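Local coordinates for oxidoreductase NdmD (PDB 6ICM), which oxidises NADH and passes the electrons to the N-demethylases NdmA and NdmB in caffeine degradation, this chain being its plant-type [2Fe-2S] ferredoxin domain, at residues L53-T58 with C74-K79; T43-V48 with G68-P73; Y2-K7 with S80-L85. All blocks are in the same frame, centred on the assembly; numbering follows the deposited sequence.

Contact 1 (L53-T58 with C74-K79). With FES (Fe2/s2 (inorganic) cluster), chain K.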
loop_
_atom_site.group_PDB
_atom_site.type_symbol
_atom_site.label_atom_id
_atom_site.label_comp_id
_atom_site.label_asym_id
_atom_site.label_seq_id
_atom_site.Cartn_x
_atom_site.Cartn_y
_atom_site.Cartn_z
ATOM N N LEU D 53 -31.150 16.952 -56.531
ATOM C CA LEU D 53 -30.816 17.231 -55.137
ATOM C C LEU D 53 -29.640 18.192 -54.995
ATOM O O LEU D 53 -28.740 18.227 -55.820
ATOM C CB LEU D 53 -30.464 15.955 -54.370
ATOM C CG LEU D 53 -31.408 14.745 -54.456
ATOM C CD1 LEU D 53 -30.800 13.425 -53.988
ATOM C CD2 LEU D 53 -32.682 14.993 -53.701
ATOM N N GLU D 54 -29.665 18.974 -53.923
ATOM C CA GLU D 54 -28.546 19.804 -53.476
ATOM C C GLU D 54 -28.128 19.382 -52.107
ATOM O O GLU D 54 -28.983 19.317 -51.230
ATOM C CB GLU D 54 -28.964 21.254 -53.396
ATOM C CG GLU D 54 -27.974 22.391 -53.282
ATOM C CD GLU D 54 -28.742 23.714 -53.067
ATOM O OE1 GLU D 54 -29.724 23.928 -53.812
ATOM O OE2 GLU D 54 -28.341 24.561 -52.211
ATOM N N HIS D 55 -26.854 19.043 -51.949
ATOM C CA HIS D 55 -26.366 18.619 -50.656
ATOM C C HIS D 55 -25.617 19.759 -50.001
ATOM O O HIS D 55 -24.970 20.540 -50.685
ATOM C CB HIS D 55 -25.505 17.370 -50.801
ATOM C CG HIS D 55 -26.154 16.352 -51.674
ATOM N ND1 HIS D 55 -27.205 15.582 -51.234
ATOM C CD2 HIS D 55 -25.915 15.976 -52.955
ATOM C CE1 HIS D 55 -27.600 14.789 -52.216
ATOM N NE2 HIS D 55 -26.827 15.002 -53.268
ATOM N N HIS D 56 -25.815 19.912 -48.680
ATOM C CA HIS D 56 -25.111 20.856 -47.824
ATOM C C HIS D 56 -24.547 20.150 -46.612
ATOM O O HIS D 56 -24.226 20.814 -45.634
ATOM C CB HIS D 56 -26.026 21.976 -47.347
ATOM C CG HIS D 56 -26.660 22.747 -48.457
ATOM N ND1 HIS D 56 -27.986 23.115 -48.425
ATOM C CD2 HIS D 56 -26.166 23.222 -49.625
ATOM C CE1 HIS D 56 -28.288 23.770 -49.529
ATOM N NE2 HIS D 56 -27.202 23.851 -50.274
ATOM N N ASP D 57 -24.428 18.828 -46.651
ATOM C CA ASP D 57 -23.960 18.087 -45.497
ATOM C C ASP D 57 -22.454 17.897 -45.574
ATOM O O ASP D 57 -21.801 18.213 -46.574
ATOM C CB ASP D 57 -24.646 16.731 -45.426
ATOM C CG ASP D 57 -24.318 15.874 -46.621
ATOM O OD1 ASP D 57 -24.860 16.175 -47.709
ATOM O OD2 ASP D 57 -23.505 14.923 -46.486
ATOM N N THR D 58 -21.911 17.356 -44.492
ATOM C CA THR D 58 -20.529 16.935 -44.400
ATOM C C THR D 58 -20.465 15.492 -43.922
ATOM O O THR D 58 -19.581 15.098 -43.153
ATOM C CB THR D 58 -19.730 17.876 -43.493
ATOM O OG1 THR D 58 -20.355 17.989 -42.202
ATOM C CG2 THR D 58 -19.604 19.276 -44.136
ATOM N N CYS D 74 -31.794 17.434 -42.869
ATOM C CA CYS D 74 -31.615 18.506 -41.905
ATOM C C CYS D 74 -31.015 19.752 -42.537
ATOM O O CYS D 74 -31.217 20.850 -42.000
ATOM C CB CYS D 74 -30.729 18.037 -40.755
ATOM S SG CYS D 74 -29.054 17.592 -41.268
ATOM N N VAL D 75 -30.279 19.612 -43.651
ATOM C CA VAL D 75 -29.547 20.744 -44.211
ATOM C C VAL D 75 -29.641 20.776 -45.728
ATOM O O VAL D 75 -29.359 21.807 -46.345
ATOM C CB VAL D 75 -28.066 20.744 -43.769
ATOM C CG1 VAL D 75 -27.932 20.754 -42.251
ATOM C CG2 VAL D 75 -27.290 19.576 -44.378
ATOM N N SER D 76 -30.021 19.663 -46.346
ATOM C CA SER D 76 -30.087 19.588 -47.798
ATOM C C SER D 76 -31.511 19.838 -48.298
ATOM O O SER D 76 -32.479 19.796 -47.533
ATOM C CB SER D 76 -29.579 18.233 -48.284
ATOM O OG SER D 76 -28.211 18.057 -47.955
ATOM N N ARG D 77 -31.631 20.113 -49.599
ATOM C CA ARG D 77 -32.907 20.498 -50.194
ATOM C C ARG D 77 -33.015 19.905 -51.604
ATOM O O ARG D 77 -32.084 19.266 -52.111
ATOM C CB ARG D 77 -33.076 22.038 -50.175
ATOM C CG ARG D 77 -32.837 22.793 -51.503
ATOM C CD ARG D 77 -33.465 24.208 -51.478
ATOM N NE ARG D 77 -32.638 25.135 -50.691
ATOM C CZ ARG D 77 -31.616 25.858 -51.162
ATOM N NH1 ARG D 77 -31.308 25.834 -52.454
ATOM N NH2 ARG D 77 -30.920 26.649 -50.339
ATOM N N CYS D 78 -34.179 20.104 -52.235
ATOM C CA CYS D 78 -34.459 19.646 -53.596
ATOM C C CYS D 78 -34.724 20.843 -54.513
ATOM O O CYS D 78 -35.658 21.609 -54.256
ATOM C CB CYS D 78 -35.671 18.711 -53.588
ATOM S SG CYS D 78 -36.135 18.062 -55.202
ATOM N N LYS D 79 -33.916 20.992 -55.593
ATOM C CA LYS D 79 -34.073 22.049 -56.613
ATOM C C LYS D 79 -35.036 21.666 -57.680
ATOM O O LYS D 79 -35.572 22.537 -58.367
ATOM C CB LYS D 79 -32.792 22.366 -57.399
ATOM C CG LYS D 79 -31.808 23.231 -56.699
ATOM C CD LYS D 79 -30.526 22.585 -56.823
ATOM C CE LYS D 79 -30.791 21.481 -55.825
ATOM N NZ LYS D 79 -31.089 21.888 -54.576
HETATM FE FE1 FES K . -27.248 14.612 -38.134
HETATM FE FE2 FES K . -28.939 15.493 -40.496
HETATM S S1 FES K . -29.366 15.091 -38.387
HETATM S S2 FES K . -26.798 15.025 -40.228
#
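Two short antiparallel strands of the ferredoxin domain meet here, and the second segment begins at a cysteine ligand of the [2Fe-2S] cluster. Cys74 SG binds FES FE2 at 2.2 Å, and Cys44 holds the same iron. Residues 75-79 lead away from the cluster and run against residues 53-57. Glu54 and Arg77 form the antiparallel hydrogen-bonded pair. Glu54 N gives a nearly straight bond to Arg77 O, 3.0 Å long, and Arg77 N returns one to Glu54 O.

The well-packed part lies round Ser76 and Val75. Ser76 has OG anti to its carbonyl carbon, which places the hydroxyl beside the backbone of His55 and His56. There it accepts a bond from His56 N at 3.1 Å. Val75 CG2 lies against the backbone carbonyl of His56 and the CB of Asp57. Asp57 OD2 accepts hydrogen bonds from the backbone N of Tyr59 and of Leu60. Leu53 and Ser76 both touch Ile71 of strand 70-71.

The outer side is charged and faces solvent. Glu54, with CG anti to its backbone N (chi1 -165°), stretches out alongside Arg77. Its OE1 forms a salt bridge with Arg77 NH1 at 2.8 Å. The carboxylate and guanidinium planes are almost perpendicular, 86° apart, so this is not a flat two-pronged pairing. Lys79 folds back across Glu54 and joins the network through OE1, though its NZ is crowded in the model and this bridge is less certain. His56 CE1 lies over one face of the Arg77 guanidinium, offset toward its rim. At the edge of the imidazole, His56 ND1 donates in the ring plane to Val75 O at 2.8 Å.

Contact 2 (T43-V48 with G68-P73). With FES (Fe2/s2 (inorganic) cluster), chain K.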
loop_
_atom_site.group_PDB
_atom_site.type_symbol
_atom_site.label_atom_id
_atom_site.label_comp_id
_atom_site.label_asym_id
_atom_site.label_seq_id
_atom_site.Cartn_x
_atom_site.Cartn_y
_atom_site.Cartn_z
ATOM N N THR D 43 -27.427 10.714 -38.846
ATOM C CA THR D 43 -28.492 9.789 -38.473
ATOM C C THR D 43 -29.743 10.049 -39.290
ATOM O O THR D 43 -30.481 9.111 -39.596
ATOM C CB THR D 43 -28.802 9.830 -36.967
ATOM O OG1 THR D 43 -28.906 11.180 -36.501
ATOM C CG2 THR D 43 -27.719 9.089 -36.177
ATOM N N CYS D 44 -29.969 11.286 -39.689
ATOM C CA CYS D 44 -31.117 11.569 -40.539
ATOM C C CYS D 44 -30.930 11.099 -41.959
ATOM O O CYS D 44 -31.712 11.553 -42.788
ATOM C CB CYS D 44 -31.405 13.068 -40.543
ATOM S SG CYS D 44 -30.301 14.013 -41.607
ATOM N N ILE D 45 -29.964 10.259 -42.339
ATOM C CA ILE D 45 -29.842 9.907 -43.741
ATOM C C ILE D 45 -31.087 9.148 -44.149
ATOM O O ILE D 45 -31.596 8.304 -43.400
ATOM C CB ILE D 45 -28.561 9.108 -44.006
ATOM C CG1 ILE D 45 -28.278 9.082 -45.498
ATOM C CG2 ILE D 45 -28.685 7.686 -43.533
ATOM C CD1 ILE D 45 -27.100 8.223 -45.852
ATOM N N THR D 46 -31.654 9.531 -45.278
ATOM C CA THR D 46 -32.849 8.898 -45.804
ATOM C C THR D 46 -32.629 8.665 -47.290
ATOM O O THR D 46 -31.793 9.329 -47.919
ATOM C CB THR D 46 -34.121 9.738 -45.565
ATOM O OG1 THR D 46 -34.315 10.654 -46.637
ATOM C CG2 THR D 46 -33.999 10.546 -44.321
ATOM N N PRO D 47 -33.325 7.695 -47.868
ATOM C CA PRO D 47 -33.020 7.299 -49.241
ATOM C C PRO D 47 -33.954 7.942 -50.245
ATOM O O PRO D 47 -35.102 8.244 -49.928
ATOM C CB PRO D 47 -33.189 5.782 -49.185
ATOM C CG PRO D 47 -34.274 5.604 -48.228
ATOM C CD PRO D 47 -34.163 6.695 -47.199
ATOM N N VAL D 48 -33.463 8.150 -51.460
ATOM C CA VAL D 48 -34.187 8.867 -52.496
ATOM C C VAL D 48 -34.432 7.917 -53.662
ATOM O O VAL D 48 -33.536 7.150 -54.047
ATOM C CB VAL D 48 -33.394 10.103 -52.940
ATOM C CG1 VAL D 48 -34.056 10.770 -54.124
ATOM C CG2 VAL D 48 -33.223 11.049 -51.755
ATOM N N GLY D 68 -28.037 10.583 -56.436
ATOM C CA GLY D 68 -29.428 10.820 -56.091
ATOM C C GLY D 68 -30.067 9.714 -55.293
ATOM O O GLY D 68 -31.286 9.561 -55.326
ATOM N N LYS D 69 -29.282 8.912 -54.589
ATOM C CA LYS D 69 -29.849 7.819 -53.822
ATOM C C LYS D 69 -29.927 8.137 -52.327
ATOM O O LYS D 69 -30.539 7.361 -51.574
ATOM C CB LYS D 69 -29.042 6.534 -54.081
ATOM C CG LYS D 69 -29.787 5.248 -53.718
ATOM C CD LYS D 69 -28.836 4.034 -53.587
ATOM C CE LYS D 69 -29.485 2.876 -52.784
ATOM N NZ LYS D 69 -28.582 1.679 -52.650
ATOM N N TRP D 70 -29.361 9.271 -51.888
ATOM C CA TRP D 70 -29.376 9.665 -50.482
ATOM C C TRP D 70 -29.506 11.173 -50.348
ATOM O O TRP D 70 -29.170 11.931 -51.261
ATOM C CB TRP D 70 -28.106 9.253 -49.755
ATOM C CG TRP D 70 -27.742 7.855 -49.923
ATOM C CD1 TRP D 70 -26.768 7.352 -50.735
ATOM C CD2 TRP D 70 -28.330 6.743 -49.258
ATOM N NE1 TRP D 70 -26.712 5.983 -50.613
ATOM C CE2 TRP D 70 -27.658 5.585 -49.707
ATOM C CE3 TRP D 70 -29.351 6.610 -48.323
ATOM C CZ2 TRP D 70 -27.981 4.314 -49.258
ATOM C CZ3 TRP D 70 -29.670 5.345 -47.868
ATOM C CH2 TRP D 70 -28.987 4.212 -48.338
ATOM N N ILE D 71 -29.962 11.598 -49.170
ATOM C CA ILE D 71 -30.089 13.014 -48.840
ATOM C C ILE D 71 -30.128 13.135 -47.326
ATOM O O ILE D 71 -30.652 12.262 -46.630
ATOM C CB ILE D 71 -31.345 13.662 -49.487
ATOM C CG1 ILE D 71 -31.297 15.180 -49.311
ATOM C CG2 ILE D 71 -32.641 13.124 -48.867
ATOM C CD1 ILE D 71 -32.398 15.923 -49.969
ATOM N N MET D 72 -29.556 14.226 -46.812
ATOM C CA MET D 72 -29.600 14.562 -45.399
ATOM C C MET D 72 -30.608 15.694 -45.230
ATOM O O MET D 72 -30.290 16.860 -45.528
ATOM C CB MET D 72 -28.212 14.981 -44.904
ATOM C CG MET D 72 -27.072 14.129 -45.467
ATOM S SD MET D 72 -27.136 12.373 -44.999
ATOM C CE MET D 72 -27.347 12.575 -43.229
ATOM N N PRO D 73 -31.839 15.409 -44.802
ATOM C CA PRO D 73 -32.887 16.443 -44.823
ATOM C C PRO D 73 -32.666 17.586 -43.861
ATOM O O PRO D 73 -33.306 18.634 -44.026
ATOM C CB PRO D 73 -34.158 15.666 -44.465
ATOM C CG PRO D 73 -33.685 14.369 -43.913
ATOM C CD PRO D 73 -32.396 14.069 -44.588
HETATM FE FE1 FES K . -27.248 14.612 -38.134
HETATM FE FE2 FES K . -28.939 15.493 -40.496
HETATM S S1 FES K . -29.366 15.091 -38.387
HETATM S S2 FES K . -26.798 15.025 -40.228
#
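A two-stranded antiparallel ladder of the [2Fe-2S] ferredoxin fold joins the end of the cluster-binding loop to the strand that precedes Cys74. Thr46 and Ile71 are its hydrogen-bonded pair. Thr46 N bonds to Ile71 O and Ile71 N to Thr46 O, each nearly along the C=O axis. Val48 N adds a bond of 3.0 Å to Lys69 O, but it comes from well above that carbonyl plane. Pro47 and Trp70 make the next, non-hydrogen-bonded pair.

The side chains sort onto two faces. On the face of Pro47 and Trp70, the indole turns its six-membered ring to the other strand. Ile45 has CG1 anti to its backbone N (chi1 -165°) and crosses the indole obliquely. Its CD1 comes 3.7 Å from Trp70 CE3. Pro47 CB meets the same ring at CZ3.

On the face of Thr46 and Ile71, these two side chains lie side by side and point the same way. Val48 crosses Ile71 obliquely, with CG2 of Val48 3.6 Å from CG2 of Ile71. Thr46 CG2 and Pro73 CG meet tip to tip, 3.9 Å apart. Leu21 of helix 21-27 covers Ile71 and Pro73, and Leu53 packs on Val48.

Toward the cluster, Met72 is bent at chi2 and chi3 (-63° and -50°). This curls its sulfur against Ile45, with SD 3.5 Å from Ile45 CG1, and brings the methyl beside Cys44. Met72 therefore lines the cluster pocket with an apolar group. Cys44 holds SG between its backbone N and carbonyl carbon, where it binds FES FE2 at 2.3 Å; Met72 CE lies 3.7 Å from that same SG.

Contact 3 (Y2-K7 with S80-L85)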
loop_
_atom_site.group_PDB
_atom_site.type_symbol
_atom_site.label_atom_id
_atom_site.label_comp_id
_atom_site.label_asym_id
_atom_site.label_seq_id
_atom_site.Cartn_x
_atom_site.Cartn_y
_atom_site.Cartn_z
ATOM N N TYR D 2 -40.441 26.151 -53.795
ATOM C CA TYR D 2 -41.409 25.248 -53.180
ATOM C C TYR D 2 -41.243 23.870 -53.813
ATOM O O TYR D 2 -40.966 23.775 -55.012
ATOM C CB TYR D 2 -42.860 25.752 -53.334
ATOM C CG TYR D 2 -43.221 26.390 -54.686
ATOM C CD1 TYR D 2 -43.322 25.616 -55.853
ATOM C CD2 TYR D 2 -43.476 27.766 -54.791
ATOM C CE1 TYR D 2 -43.660 26.196 -57.084
ATOM C CE2 TYR D 2 -43.814 28.354 -56.020
ATOM C CZ TYR D 2 -43.898 27.563 -57.159
ATOM O OH TYR D 2 -44.228 28.132 -58.369
ATOM N N GLU D 3 -41.403 22.810 -53.006
ATOM C CA GLU D 3 -41.213 21.439 -53.476
ATOM C C GLU D 3 -42.228 20.499 -52.828
ATOM O O GLU D 3 -42.596 20.678 -51.664
ATOM C CB GLU D 3 -39.766 20.935 -53.209
ATOM C CG GLU D 3 -39.025 21.557 -51.990
ATOM C CD GLU D 3 -38.107 20.562 -51.256
ATOM O OE1 GLU D 3 -38.065 19.378 -51.650
ATOM O OE2 GLU D 3 -37.427 20.956 -50.279
ATOM N N VAL D 4 -42.690 19.517 -53.598
ATOM C CA VAL D 4 -43.630 18.493 -53.123
ATOM C C VAL D 4 -42.816 17.221 -52.865
ATOM O O VAL D 4 -41.645 17.146 -53.214
ATOM C CB VAL D 4 -44.777 18.221 -54.165
ATOM C CG1 VAL D 4 -45.913 17.375 -53.593
ATOM C CG2 VAL D 4 -45.346 19.505 -54.750
ATOM N N GLU D 5 -43.461 16.192 -52.303
ATOM C CA GLU D 5 -42.778 14.901 -52.249
ATOM C C GLU D 5 -43.695 13.746 -51.851
ATOM O O GLU D 5 -44.649 13.923 -51.081
ATOM C CB GLU D 5 -41.643 14.956 -51.267
ATOM C CG GLU D 5 -42.114 14.937 -49.923
ATOM C CD GLU D 5 -41.137 15.717 -49.074
ATOM O OE1 GLU D 5 -40.082 16.118 -49.630
ATOM O OE2 GLU D 5 -41.428 15.982 -47.863
ATOM N N LEU D 6 -43.289 12.538 -52.275
ATOM C CA LEU D 6 -44.076 11.303 -52.294
ATOM C C LEU D 6 -43.366 10.269 -51.418
ATOM O O LEU D 6 -42.310 10.547 -50.854
ATOM C CB LEU D 6 -44.243 10.825 -53.768
ATOM C CG LEU D 6 -45.358 10.077 -54.542
ATOM C CD1 LEU D 6 -45.109 10.251 -56.044
ATOM C CD2 LEU D 6 -45.506 8.575 -54.224
ATOM N N LYS D 7 -43.942 9.061 -51.299
ATOM C CA LYS D 7 -43.321 7.959 -50.554
ATOM C C LYS D 7 -43.743 6.598 -51.121
ATOM O O LYS D 7 -44.607 6.500 -51.998
ATOM C CB LYS D 7 -43.694 7.991 -49.063
ATOM C CG LYS D 7 -43.684 9.326 -48.369
ATOM C CD LYS D 7 -42.428 9.531 -47.643
ATOM C CE LYS D 7 -42.739 10.243 -46.367
ATOM N NZ LYS D 7 -43.797 9.496 -45.614
ATOM N N SER D 80 -35.204 20.382 -57.872
ATOM C CA SER D 80 -36.303 19.926 -58.675
ATOM C C SER D 80 -37.583 20.377 -57.979
ATOM O O SER D 80 -37.548 21.080 -56.956
ATOM C CB SER D 80 -36.224 18.411 -58.856
ATOM O OG SER D 80 -37.479 17.892 -59.225
ATOM N N LYS D 81 -38.720 19.996 -58.539
ATOM C CA LYS D 81 -40.000 20.408 -57.996
ATOM C C LYS D 81 -40.653 19.315 -57.169
ATOM O O LYS D 81 -41.389 19.614 -56.219
ATOM C CB LYS D 81 -40.924 20.838 -59.140
ATOM C CG LYS D 81 -42.093 21.729 -58.727
ATOM C CD LYS D 81 -41.632 23.022 -58.054
ATOM C CE LYS D 81 -41.645 24.208 -59.010
ATOM N NZ LYS D 81 -41.067 25.433 -58.378
ATOM N N LYS D 82 -40.392 18.056 -57.508
ATOM C CA LYS D 82 -40.816 16.915 -56.714
ATOM C C LYS D 82 -39.589 16.099 -56.322
ATOM O O LYS D 82 -38.557 16.135 -57.001
ATOM C CB LYS D 82 -41.809 16.027 -57.484
ATOM C CG LYS D 82 -42.759 15.248 -56.589
ATOM C CD LYS D 82 -43.534 14.182 -57.355
ATOM C CE LYS D 82 -44.711 13.651 -56.536
ATOM N NZ LYS D 82 -45.851 14.625 -56.499
ATOM N N ILE D 83 -39.711 15.369 -55.215
ATOM C CA ILE D 83 -38.680 14.447 -54.733
ATOM C C ILE D 83 -39.384 13.284 -54.048
ATOM O O ILE D 83 -40.305 13.497 -53.262
ATOM C CB ILE D 83 -37.686 15.141 -53.764
ATOM C CG1 ILE D 83 -36.779 14.112 -53.065
ATOM C CG2 ILE D 83 -38.418 16.024 -52.742
ATOM C CD1 ILE D 83 -35.835 14.701 -52.038
ATOM N N VAL D 84 -38.983 12.051 -54.334
ATOM C CA VAL D 84 -39.645 10.906 -53.706
ATOM C C VAL D 84 -38.656 10.187 -52.803
ATOM O O VAL D 84 -37.603 9.722 -53.263
ATOM C CB VAL D 84 -40.240 9.945 -54.743
ATOM C CG1 VAL D 84 -41.045 8.869 -54.037
ATOM C CG2 VAL D 84 -41.115 10.704 -55.692
ATOM N N LEU D 85 -39.001 10.097 -51.523
ATOM C CA LEU D 85 -38.202 9.386 -50.537
ATOM C C LEU D 85 -38.785 8.003 -50.314
ATOM O O LEU D 85 -40.001 7.853 -50.182
ATOM C CB LEU D 85 -38.145 10.136 -49.207
ATOM C CG LEU D 85 -38.001 11.651 -49.256
ATOM C CD1 LEU D 85 -38.003 12.146 -47.832
ATOM C CD2 LEU D 85 -36.741 12.060 -49.974
#
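Backbone bonds carry this parallel pairing of strand 3-6 with strand 82-85, which joins the two ends of the chain in the beta-grasp sheet of the ferredoxin domain. Their short axes come within 4.7 Å and cross at -29°. The best bond runs from Val4 N to Lys81 O, 2.9 Å, nearly along the C=O axis. Leu6 N to Ile83 O follows at 3.3 Å, though this oxygen is less certainly placed. Two more, from Ile83 N to Val4 O and from Leu85 N to Leu6 O, are weak. Strand 3-6 also pairs with strand 13-15 and so is the middle strand of the three.

Apolar packing is clearest on the face of Leu6 and Val84. These side chains lie side by side, with Leu6 CB 3.7 Å from Val84 CG2. Lys82 lays its aliphatic chain obliquely across Leu6, its CE near CD1 of Leu6.

Among polar side chains, Ser80 OG donates to Lys82 O on a lone pair, within its own segment. Lys81 bends at chi2 and chi3 and crosses the Tyr2 ring obliquely, with NZ near CE1. On the other face, Ile83 points the same way as Glu3 and Glu5, and its CG2 methyl is 3.5 Å from OE1 of each.

The join thus rests mainly on uneven backbone bonds and aliphatic groups, and the two buried carboxylates beside Ile83 may have raised pKa values.

Overall arrangement
Contacts 1 and 2 each supply one cysteine to the cluster, while contact 3 has no part in it and lies farther away. The strands of contacts 1 and 2 follow each other in the chain, 46-48 then 50-54 and 70-71 then 77-78, so their segments alternate. Contact 2 is the most buried of the three and is largely apolar. Contact 1 is the least buried, with a buried serine side but an outer side of charged groups. Contact 3 is intermediate in burial. Its inner face meets the others: Ile83 packs on Leu53 and Cys78, and Leu85 on Pro47 and Val48.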